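PDB 3CK6: zinc transport protein ZntB from Vibrio parahaemolyticus RIMD 2210633, which probably takes up zinc across the inner membrane as a Zn(2+):proton symporter of the CorA metal ion transporter family, assembled as a homopentamer. Local coordinates for residues H10-T15 / P30-H35; H51-T56 / L101-A106; R185-Q190 / R221-I226. The protein carries 1 engineered substitution. All coordinates share one frame; numbering follows the deposited sequence.

Interaction 1: residues H10-T15 / P30-H35; sequences HWDFST and PNHWYH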
# COMPACT_ATOMS: atom_id res chain seq x y z
N HIS E 10 -4.65 -2.23 43.99
CA HIS E 10 -3.95 -0.96 44.03
C HIS E 10 -2.54 -1.24 44.53
O HIS E 10 -2.36 -1.84 45.60
CB HIS E 10 -4.73 0.01 44.94
CG HIS E 10 -4.04 1.32 45.23
ND1 HIS E 10 -4.42 2.11 46.29
CD2 HIS E 10 -3.01 1.96 44.63
CE1 HIS E 10 -3.68 3.21 46.31
NE2 HIS E 10 -2.80 3.13 45.32
N TRP E 11 -1.55 -0.82 43.74
CA TRP E 11 -0.14 -1.01 44.07
C TRP E 11 0.58 0.33 44.00
O TRP E 11 0.27 1.17 43.16
CB TRP E 11 0.53 -2.01 43.12
CG TRP E 11 0.15 -3.43 43.40
CD1 TRP E 11 -0.90 -4.10 42.89
CD2 TRP E 11 0.81 -4.34 44.31
NE1 TRP E 11 -0.94 -5.39 43.39
CE2 TRP E 11 0.08 -5.55 44.28
CE3 TRP E 11 1.93 -4.24 45.14
CZ2 TRP E 11 0.45 -6.67 45.04
CZ3 TRP E 11 2.30 -5.35 45.91
CH2 TRP E 11 1.56 -6.55 45.84
N ASP E 12 1.55 0.49 44.89
CA ASP E 12 2.38 1.68 44.94
C ASP E 12 3.80 1.34 44.48
O ASP E 12 4.49 0.52 45.11
CB ASP E 12 2.37 2.25 46.37
CG ASP E 12 3.16 3.55 46.49
OD1 ASP E 12 3.72 4.04 45.49
OD2 ASP E 12 3.22 4.08 47.61
N PHE E 13 4.22 1.97 43.38
CA PHE E 13 5.56 1.81 42.79
C PHE E 13 6.48 2.99 43.06
O PHE E 13 7.46 3.20 42.31
CB PHE E 13 5.46 1.62 41.29
CG PHE E 13 4.80 0.33 40.88
CD1 PHE E 13 3.41 0.25 40.79
CD2 PHE E 13 5.56 -0.80 40.60
CE1 PHE E 13 2.78 -0.93 40.42
CE2 PHE E 13 4.93 -2.00 40.22
CZ PHE E 13 3.56 -2.06 40.14
N SER E 14 6.20 3.77 44.10
CA SER E 14 7.13 4.84 44.50
C SER E 14 8.54 4.28 44.77
O SER E 14 9.55 4.89 44.40
CB SER E 14 6.61 5.59 45.72
OG SER E 14 5.39 6.25 45.43
N THR E 15 8.60 3.12 45.41
CA THR E 15 9.87 2.47 45.71
C THR E 15 10.01 1.26 44.77
O THR E 15 9.00 0.79 44.22
CB THR E 15 9.96 2.03 47.19
OG1 THR E 15 9.25 0.80 47.38
CG2 THR E 15 9.39 3.10 48.14
N PRO E 30 0.73 9.81 41.86
CA PRO E 30 1.76 9.45 40.90
C PRO E 30 2.52 8.20 41.34
O PRO E 30 2.74 8.01 42.54
CB PRO E 30 2.68 10.69 40.90
CG PRO E 30 1.81 11.81 41.34
CD PRO E 30 0.92 11.18 42.38
N ASN E 31 2.88 7.34 40.38
CA ASN E 31 3.58 6.07 40.64
C ASN E 31 2.71 4.93 41.21
O ASN E 31 3.22 3.87 41.54
CB ASN E 31 4.87 6.29 41.44
CG ASN E 31 5.87 7.13 40.69
OD1 ASN E 31 6.26 8.20 41.15
ND2 ASN E 31 6.23 6.68 39.48
N HIS E 32 1.40 5.15 41.29
CA HIS E 32 0.48 4.10 41.71
C HIS E 32 -0.17 3.46 40.50
O HIS E 32 -0.37 4.11 39.46
CB HIS E 32 -0.61 4.66 42.63
CG HIS E 32 -0.15 5.02 44.02
ND1 HIS E 32 1.03 5.70 44.27
CD2 HIS E 32 -0.73 4.83 45.22
CE1 HIS E 32 1.15 5.90 45.57
NE2 HIS E 32 0.11 5.36 46.17
N TRP E 33 -0.51 2.18 40.66
CA TRP E 33 -1.29 1.43 39.69
C TRP E 33 -2.64 1.07 40.30
O TRP E 33 -2.71 0.56 41.42
CB TRP E 33 -0.55 0.16 39.26
CG TRP E 33 -1.34 -0.74 38.34
CD1 TRP E 33 -2.17 -0.36 37.30
CD2 TRP E 33 -1.36 -2.17 38.37
NE1 TRP E 33 -2.69 -1.48 36.69
CE2 TRP E 33 -2.20 -2.60 37.31
CE3 TRP E 33 -0.71 -3.14 39.16
CZ2 TRP E 33 -2.46 -3.96 37.05
CZ3 TRP E 33 -0.96 -4.51 38.89
CH2 TRP E 33 -1.82 -4.90 37.84
N TYR E 34 -3.71 1.38 39.57
CA TYR E 34 -5.07 1.09 39.96
C TYR E 34 -5.65 0.16 38.89
O TYR E 34 -5.76 0.54 37.72
CB TYR E 34 -5.90 2.38 40.03
CG TYR E 34 -5.27 3.43 40.93
CD1 TYR E 34 -5.62 3.52 42.28
CD2 TYR E 34 -4.30 4.31 40.44
CE1 TYR E 34 -5.02 4.45 43.13
CE2 TYR E 34 -3.70 5.24 41.28
CZ TYR E 34 -4.08 5.32 42.62
OH TYR E 34 -3.46 6.24 43.45
N HIS E 35 -5.98 -1.07 39.27
CA HIS E 35 -6.62 -2.00 38.34
C HIS E 35 -8.10 -2.05 38.69
O HIS E 35 -8.44 -2.31 39.85
CB HIS E 35 -5.99 -3.39 38.49
CG HIS E 35 -6.39 -4.35 37.42
ND1 HIS E 35 -6.27 -4.05 36.08
CD2 HIS E 35 -6.87 -5.61 37.49
CE1 HIS E 35 -6.69 -5.09 35.37
NE2 HIS E 35 -7.05 -6.05 36.20

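Interaction 2: residues H51-T56 / L101-A106; sequences HVPRAT and LYFQGA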
# COMPACT_ATOMS: atom_id res chain seq x y z
N HIS E 51 -10.70 14.26 38.15
CA HIS E 51 -10.51 15.27 37.09
C HIS E 51 -10.06 14.73 35.74
O HIS E 51 -9.46 15.46 34.95
CB HIS E 51 -9.60 16.42 37.57
CG HIS E 51 -10.02 16.99 38.88
ND1 HIS E 51 -11.25 17.59 39.07
CD2 HIS E 51 -9.40 17.03 40.08
CE1 HIS E 51 -11.36 17.98 40.32
NE2 HIS E 51 -10.25 17.66 40.96
N VAL E 52 -10.36 13.46 35.47
CA VAL E 52 -10.20 12.95 34.11
C VAL E 52 -11.33 13.58 33.29
O VAL E 52 -12.49 13.53 33.72
CB VAL E 52 -10.30 11.40 34.02
CG1 VAL E 52 -10.07 10.92 32.58
CG2 VAL E 52 -9.29 10.75 34.99
N PRO E 53 -11.01 14.20 32.14
CA PRO E 53 -12.09 14.83 31.37
C PRO E 53 -13.17 13.85 30.92
O PRO E 53 -12.87 12.69 30.60
CB PRO E 53 -11.35 15.45 30.17
CG PRO E 53 -9.93 15.65 30.68
CD PRO E 53 -9.70 14.40 31.50
N ARG E 54 -14.40 14.35 30.92
CA ARG E 54 -15.61 13.61 30.58
C ARG E 54 -15.52 12.77 29.31
O ARG E 54 -15.91 11.60 29.32
CB ARG E 54 -16.78 14.59 30.47
CG ARG E 54 -18.06 14.03 29.89
CD ARG E 54 -18.92 13.41 30.98
NE ARG E 54 -20.31 13.87 30.92
CZ ARG E 54 -20.80 14.85 31.69
NH1 ARG E 54 -22.08 15.20 31.56
NH2 ARG E 54 -20.03 15.47 32.58
N ALA E 55 -15.03 13.36 28.22
CA ALA E 55 -14.97 12.68 26.93
C ALA E 55 -13.93 11.55 26.89
O ALA E 55 -14.12 10.54 26.20
CB ALA E 55 -14.71 13.68 25.81
N THR E 56 -12.86 11.73 27.66
CA THR E 56 -11.82 10.72 27.86
C THR E 56 -12.39 9.55 28.65
O THR E 56 -12.19 8.39 28.28
CB THR E 56 -10.59 11.30 28.57
OG1 THR E 56 -10.09 12.41 27.82
CG2 THR E 56 -9.49 10.26 28.75
N LEU E 101 -5.23 4.09 31.13
CA LEU E 101 -4.98 5.52 31.19
C LEU E 101 -3.69 5.75 31.93
O LEU E 101 -3.50 5.20 33.01
CB LEU E 101 -6.14 6.19 31.97
CG LEU E 101 -6.56 7.64 31.77
CD1 LEU E 101 -7.03 7.91 30.35
CD2 LEU E 101 -7.70 7.99 32.76
N TYR E 102 -2.77 6.53 31.36
CA TYR E 102 -1.65 7.08 32.14
C TYR E 102 -2.00 8.55 32.38
O TYR E 102 -2.12 9.32 31.44
CB TYR E 102 -0.32 6.92 31.41
CG TYR E 102 0.93 7.47 32.13
CD1 TYR E 102 1.28 7.02 33.40
CD2 TYR E 102 1.76 8.38 31.50
CE1 TYR E 102 2.42 7.51 34.07
CE2 TYR E 102 2.95 8.87 32.15
CZ TYR E 102 3.25 8.42 33.43
OH TYR E 102 4.37 8.87 34.09
N PHE E 103 -2.23 8.89 33.64
CA PHE E 103 -2.90 10.12 34.01
C PHE E 103 -2.29 10.65 35.31
O PHE E 103 -2.20 9.93 36.30
CB PHE E 103 -4.42 9.92 34.12
CG PHE E 103 -5.19 11.20 34.43
CD1 PHE E 103 -5.53 12.10 33.40
CD2 PHE E 103 -5.57 11.51 35.73
CE1 PHE E 103 -6.24 13.27 33.67
CE2 PHE E 103 -6.29 12.68 36.01
CZ PHE E 103 -6.62 13.56 34.98
N GLN E 104 -1.83 11.90 35.27
CA GLN E 104 -1.09 12.53 36.37
C GLN E 104 -0.07 11.57 37.01
O GLN E 104 0.08 11.55 38.23
CB GLN E 104 -2.03 13.07 37.46
CG GLN E 104 -2.99 14.16 37.01
CD GLN E 104 -4.11 14.45 38.04
OE1 GLN E 104 -4.86 15.39 37.87
NE2 GLN E 104 -4.20 13.63 39.09
N GLY E 105 0.61 10.77 36.19
CA GLY E 105 1.71 9.93 36.66
C GLY E 105 1.27 8.60 37.27
O GLY E 105 2.09 7.85 37.80
N ALA E 106 -0.03 8.33 37.23
CA ALA E 106 -0.58 7.04 37.67
C ALA E 106 -1.02 6.21 36.48
O ALA E 106 -1.44 6.75 35.46
CB ALA E 106 -1.77 7.27 38.59

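Interaction 3: residues R185-Q190 / R221-I226; sequences RFIRPQ and RINETI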
# COMPACT_ATOMS: atom_id res chain seq x y z
N ARG E 185 -8.39 -9.09 13.36
CA ARG E 185 -9.21 -7.89 13.49
C ARG E 185 -8.64 -6.91 14.53
O ARG E 185 -8.69 -5.69 14.33
CB ARG E 185 -10.65 -8.28 13.86
CG ARG E 185 -11.59 -7.11 14.15
CD ARG E 185 -12.89 -7.64 14.73
NE ARG E 185 -13.89 -6.59 14.95
CZ ARG E 185 -15.08 -6.80 15.48
NH1 ARG E 185 -15.45 -8.04 15.85
NH2 ARG E 185 -15.94 -5.76 15.63
N PHE E 186 -8.11 -7.45 15.62
CA PHE E 186 -7.55 -6.64 16.72
C PHE E 186 -6.02 -6.60 16.79
O PHE E 186 -5.43 -5.65 17.32
CB PHE E 186 -8.10 -7.14 18.04
CG PHE E 186 -9.61 -7.04 18.12
CD1 PHE E 186 -10.24 -5.80 17.99
CD2 PHE E 186 -10.38 -8.18 18.29
CE1 PHE E 186 -11.64 -5.69 18.07
CE2 PHE E 186 -11.79 -8.08 18.36
CZ PHE E 186 -12.41 -6.82 18.25
N ILE E 187 -5.39 -7.65 16.30
CA ILE E 187 -3.95 -7.76 16.45
C ILE E 187 -3.18 -6.85 15.50
O ILE E 187 -2.14 -6.31 15.87
CB ILE E 187 -3.52 -9.23 16.54
CG1 ILE E 187 -4.02 -9.76 17.89
CG2 ILE E 187 -2.01 -9.37 16.45
CD1 ILE E 187 -3.63 -11.18 18.19
N ARG E 188 -3.73 -6.62 14.31
CA ARG E 188 -3.20 -5.60 13.41
C ARG E 188 -3.20 -4.18 14.07
O ARG E 188 -2.13 -3.57 14.19
CB ARG E 188 -3.96 -5.64 12.07
CG ARG E 188 -3.32 -4.84 10.94
CD ARG E 188 -3.64 -5.48 9.58
NE ARG E 188 -2.44 -5.63 8.76
CZ ARG E 188 -1.66 -6.72 8.73
NH1 ARG E 188 -0.58 -6.74 7.96
NH2 ARG E 188 -1.96 -7.79 9.47
N PRO E 189 -4.37 -3.67 14.54
CA PRO E 189 -4.36 -2.40 15.30
C PRO E 189 -3.44 -2.37 16.53
O PRO E 189 -2.89 -1.31 16.85
CB PRO E 189 -5.81 -2.28 15.79
CG PRO E 189 -6.60 -3.06 14.88
CD PRO E 189 -5.74 -4.18 14.35
N GLN E 190 -3.30 -3.51 17.23
CA GLN E 190 -2.43 -3.60 18.41
C GLN E 190 -0.99 -3.29 18.05
O GLN E 190 -0.27 -2.63 18.80
CB GLN E 190 -2.49 -5.00 19.01
CG GLN E 190 -1.86 -5.16 20.41
CD GLN E 190 -2.88 -5.73 21.41
OE1 GLN E 190 -4.04 -5.34 21.37
NE2 GLN E 190 -2.46 -6.68 22.26
N ARG E 221 5.86 -9.91 14.68
CA ARG E 221 6.00 -11.36 14.44
C ARG E 221 4.65 -12.08 14.51
O ARG E 221 4.33 -12.91 13.64
CB ARG E 221 7.00 -12.00 15.39
CG ARG E 221 6.99 -13.58 15.32
CD ARG E 221 8.05 -14.15 16.33
NE ARG E 221 7.77 -13.71 17.70
CZ ARG E 221 6.74 -14.13 18.44
NH1 ARG E 221 6.58 -13.64 19.67
NH2 ARG E 221 5.87 -15.02 17.98
N ILE E 222 3.86 -11.78 15.55
CA ILE E 222 2.51 -12.35 15.67
C ILE E 222 1.66 -12.11 14.42
O ILE E 222 1.08 -13.08 13.86
CB ILE E 222 1.80 -11.90 16.99
CG1 ILE E 222 2.57 -12.48 18.20
CG2 ILE E 222 0.27 -12.24 16.97
CD1 ILE E 222 2.10 -11.98 19.57
N ASN E 223 1.60 -10.86 13.96
CA ASN E 223 0.84 -10.49 12.75
C ASN E 223 1.31 -11.26 11.52
O ASN E 223 0.49 -11.75 10.76
CB ASN E 223 0.88 -8.98 12.49
CG ASN E 223 -0.21 -8.24 13.23
OD1 ASN E 223 -1.38 -8.35 12.90
ND2 ASN E 223 0.16 -7.51 14.28
N GLU E 224 2.62 -11.38 11.34
CA GLU E 224 3.16 -12.17 10.23
C GLU E 224 2.82 -13.65 10.31
O GLU E 224 2.58 -14.27 9.29
CB GLU E 224 4.66 -11.98 10.09
CG GLU E 224 5.00 -10.51 9.79
CD GLU E 224 6.48 -10.18 9.87
OE1 GLU E 224 7.30 -10.94 10.47
OE2 GLU E 224 6.83 -9.11 9.32
N THR E 225 2.82 -14.20 11.52
CA THR E 225 2.48 -15.60 11.75
C THR E 225 1.02 -15.87 11.39
O THR E 225 0.70 -16.87 10.73
CB THR E 225 2.79 -16.02 13.20
OG1 THR E 225 4.20 -16.16 13.33
CG2 THR E 225 2.17 -17.39 13.48
N ILE E 226 0.14 -14.98 11.84
CA ILE E 226 -1.29 -15.02 11.47
C ILE E 226 -1.47 -15.06 9.95
O ILE E 226 -2.23 -15.89 9.45
CB ILE E 226 -2.08 -13.85 12.12
CG1 ILE E 226 -2.19 -14.08 13.63
CG2 ILE E 226 -3.51 -13.73 11.50
CD1 ILE E 226 -2.90 -13.00 14.34
O HOH W 1 -2.03 -10.35 10.78

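Interaction 1: residues H10-T15 / P30-H35
Residues 10-12 of strand 7-12 and 32-35 of strand 32-37 run antiparallel, the axes of these short pieces 4.7 Å apart, with W11 and W33 as the hydrogen-bonded pair between two non-hydrogen-bonded ones, H10 with Y34 and D12 with H32. They are neighbours in the mixed sheet of the cytoplasmic domain. W11 N donates to W33 O at 2.9 Å and W33 N returns the bond to W11 O at 2.8 Å, both nearly straight. On one face of the sheet H10, Y34 and H32 make an aromatic cluster. Y34 brings CE1 over one face of the H10 imidazole, toward its rim, in an offset stack with centroids 4.4 Å apart and planes at 24°. H10 ND1 bonds to T22 O and Y34 OH to Q29 N. Farther along, D12 CB lies over the face of the H32 imidazole, 4.0 Å from its centroid. On the other face W11 and W33 run side by side, barely overlapping, with W11 CD1 3.9 Å from W33 CE3. Large indoles suit this face, where both meet L125 of helix 116-126, while W33 NE1 bonds to S109 OG. Where strand 7-12 ends, F13 N still reaches N31 O at 2.8 Å. There D12 folds back as an Asx turn: its OD1 accepts from S14 N, above the carboxylate plane, and from S14 OG on its syn lone pair.

Interaction 2: residues H51-T56 / L101-A106
V52 carries this contact with its two methyl branches. CG2 sits over the centre of the F103 ring, 3.8 Å from the centroid and 13° off the normal, a CH-pi contact. CG1, anti to the backbone N, meets L101 CD2 tip to tip at 3.8 Å. A branched aliphatic residue suits the spot because it serves a flat ring and a leucine at once. The other leucine branch, L101 CD1, touches T56 CG2 at 3.8 Å, while H51 O comes to 3.4 Å from F103 CZ. No hydrogen bond crosses between the segments.

Farther out, M78 of strand 77-83 packs on both T56 and L101, I28 lies against F103, and F214 of a neighbouring subunit against T56. V52 lies between H51, whose positive phi makes it the C-prime residue of the Schellman motif ending helix 43-49, and P53, the N-cap of helix 54-60. The backbone of F103 is held by the turn it begins: A106 N bonds to F103 O and F103 N to A106 O, each at 2.9 Å. Q104 and G105 both have positive phi, which glycine adopts easily. This is a type I' turn closing a beta hairpin with a two-residue loop, the link between the two helices packed on the L101 and F103 side chains of its first strand.

Interaction 3: residues R185-Q190 / R221-I226
This is a buried helix-to-helix contact, in which helix 173-199 packs against the long helix 209-246 in the stalk-like helical part of the cytoplasmic domain. The segments 185-190 and 221-226 run roughly antiparallel, at 146° with axes 9.6 Å apart; the nearest CA atoms are those of R188 and N223, 6.4 Å apart.

An asparagine and isoleucines share the interface. I187 points into it, and its CG2, anti to the backbone N, touches I222 CG2 at 3.7 Å, the two side chains crossing at about a right angle. I226 CD1 lies looser, 4.3 Å from I187 CG2. I149 of helix 134-161 packs on both I187 and I222, so beta-branched side chains fill the place where three helices meet. Beside them N223 reaches across, and its ND2 donates to I187 O at 3.0 Å. The bond is almost straight at the hydrogen, 170°, and I187 O lies in the amide plane, yet the donor stands above the carbonyl plane. ND2 also bonds to I219 O in its own helix.

On the OD1 side of the amide, R188 brings NH2 to within 3.5 Å of N223 OD1, its chain bent at chi3 and its guanidinium nearly perpendicular to the amide. R188 NH2 makes a weak bond to a water that lies within hydrogen-bonding distance of N223 O and N223 OD1. R188 also forms a long, weak ion pair with E227. The helix is kinked where the N of F186 and of P189 make no bond to the preceding turn; P189 has no N-H to give.

The flanking residues serve the pentamer: R185 bonds to T225 of one neighbouring subunit, and E224 forms a salt bridge with R66 of another. With its ND2 tied to a carbonyl on each helix, the small, neutral N223 amide gives the buried interface a directional polar link without burying a charge, while R188 is coupled to it only loosely, through a weak bond to a water.

In the fold
Interactions 1 and 2 lie on the same sheet, their centres about 15 Å apart, and they touch directly. N31 N probably donates a hydrogen bond to G105 O, at 2.7 Å, and P30 CG packs on Q104 O at 3.6 Å, so the entrance to strand 32-37 rests on the hairpin turn of interaction 2. Interaction 3 belongs to the helical part, on the opposite side of the chain's centre, with centres about 31 Å from interaction 1 and about 28 Å from interaction 2. Its nearest atoms are about 14 Å from either. Interactions 2 and 3 both touch the same neighbouring subunit, and interaction 3 a further one as well, whereas interaction 1 meets no other chain of the pentamer.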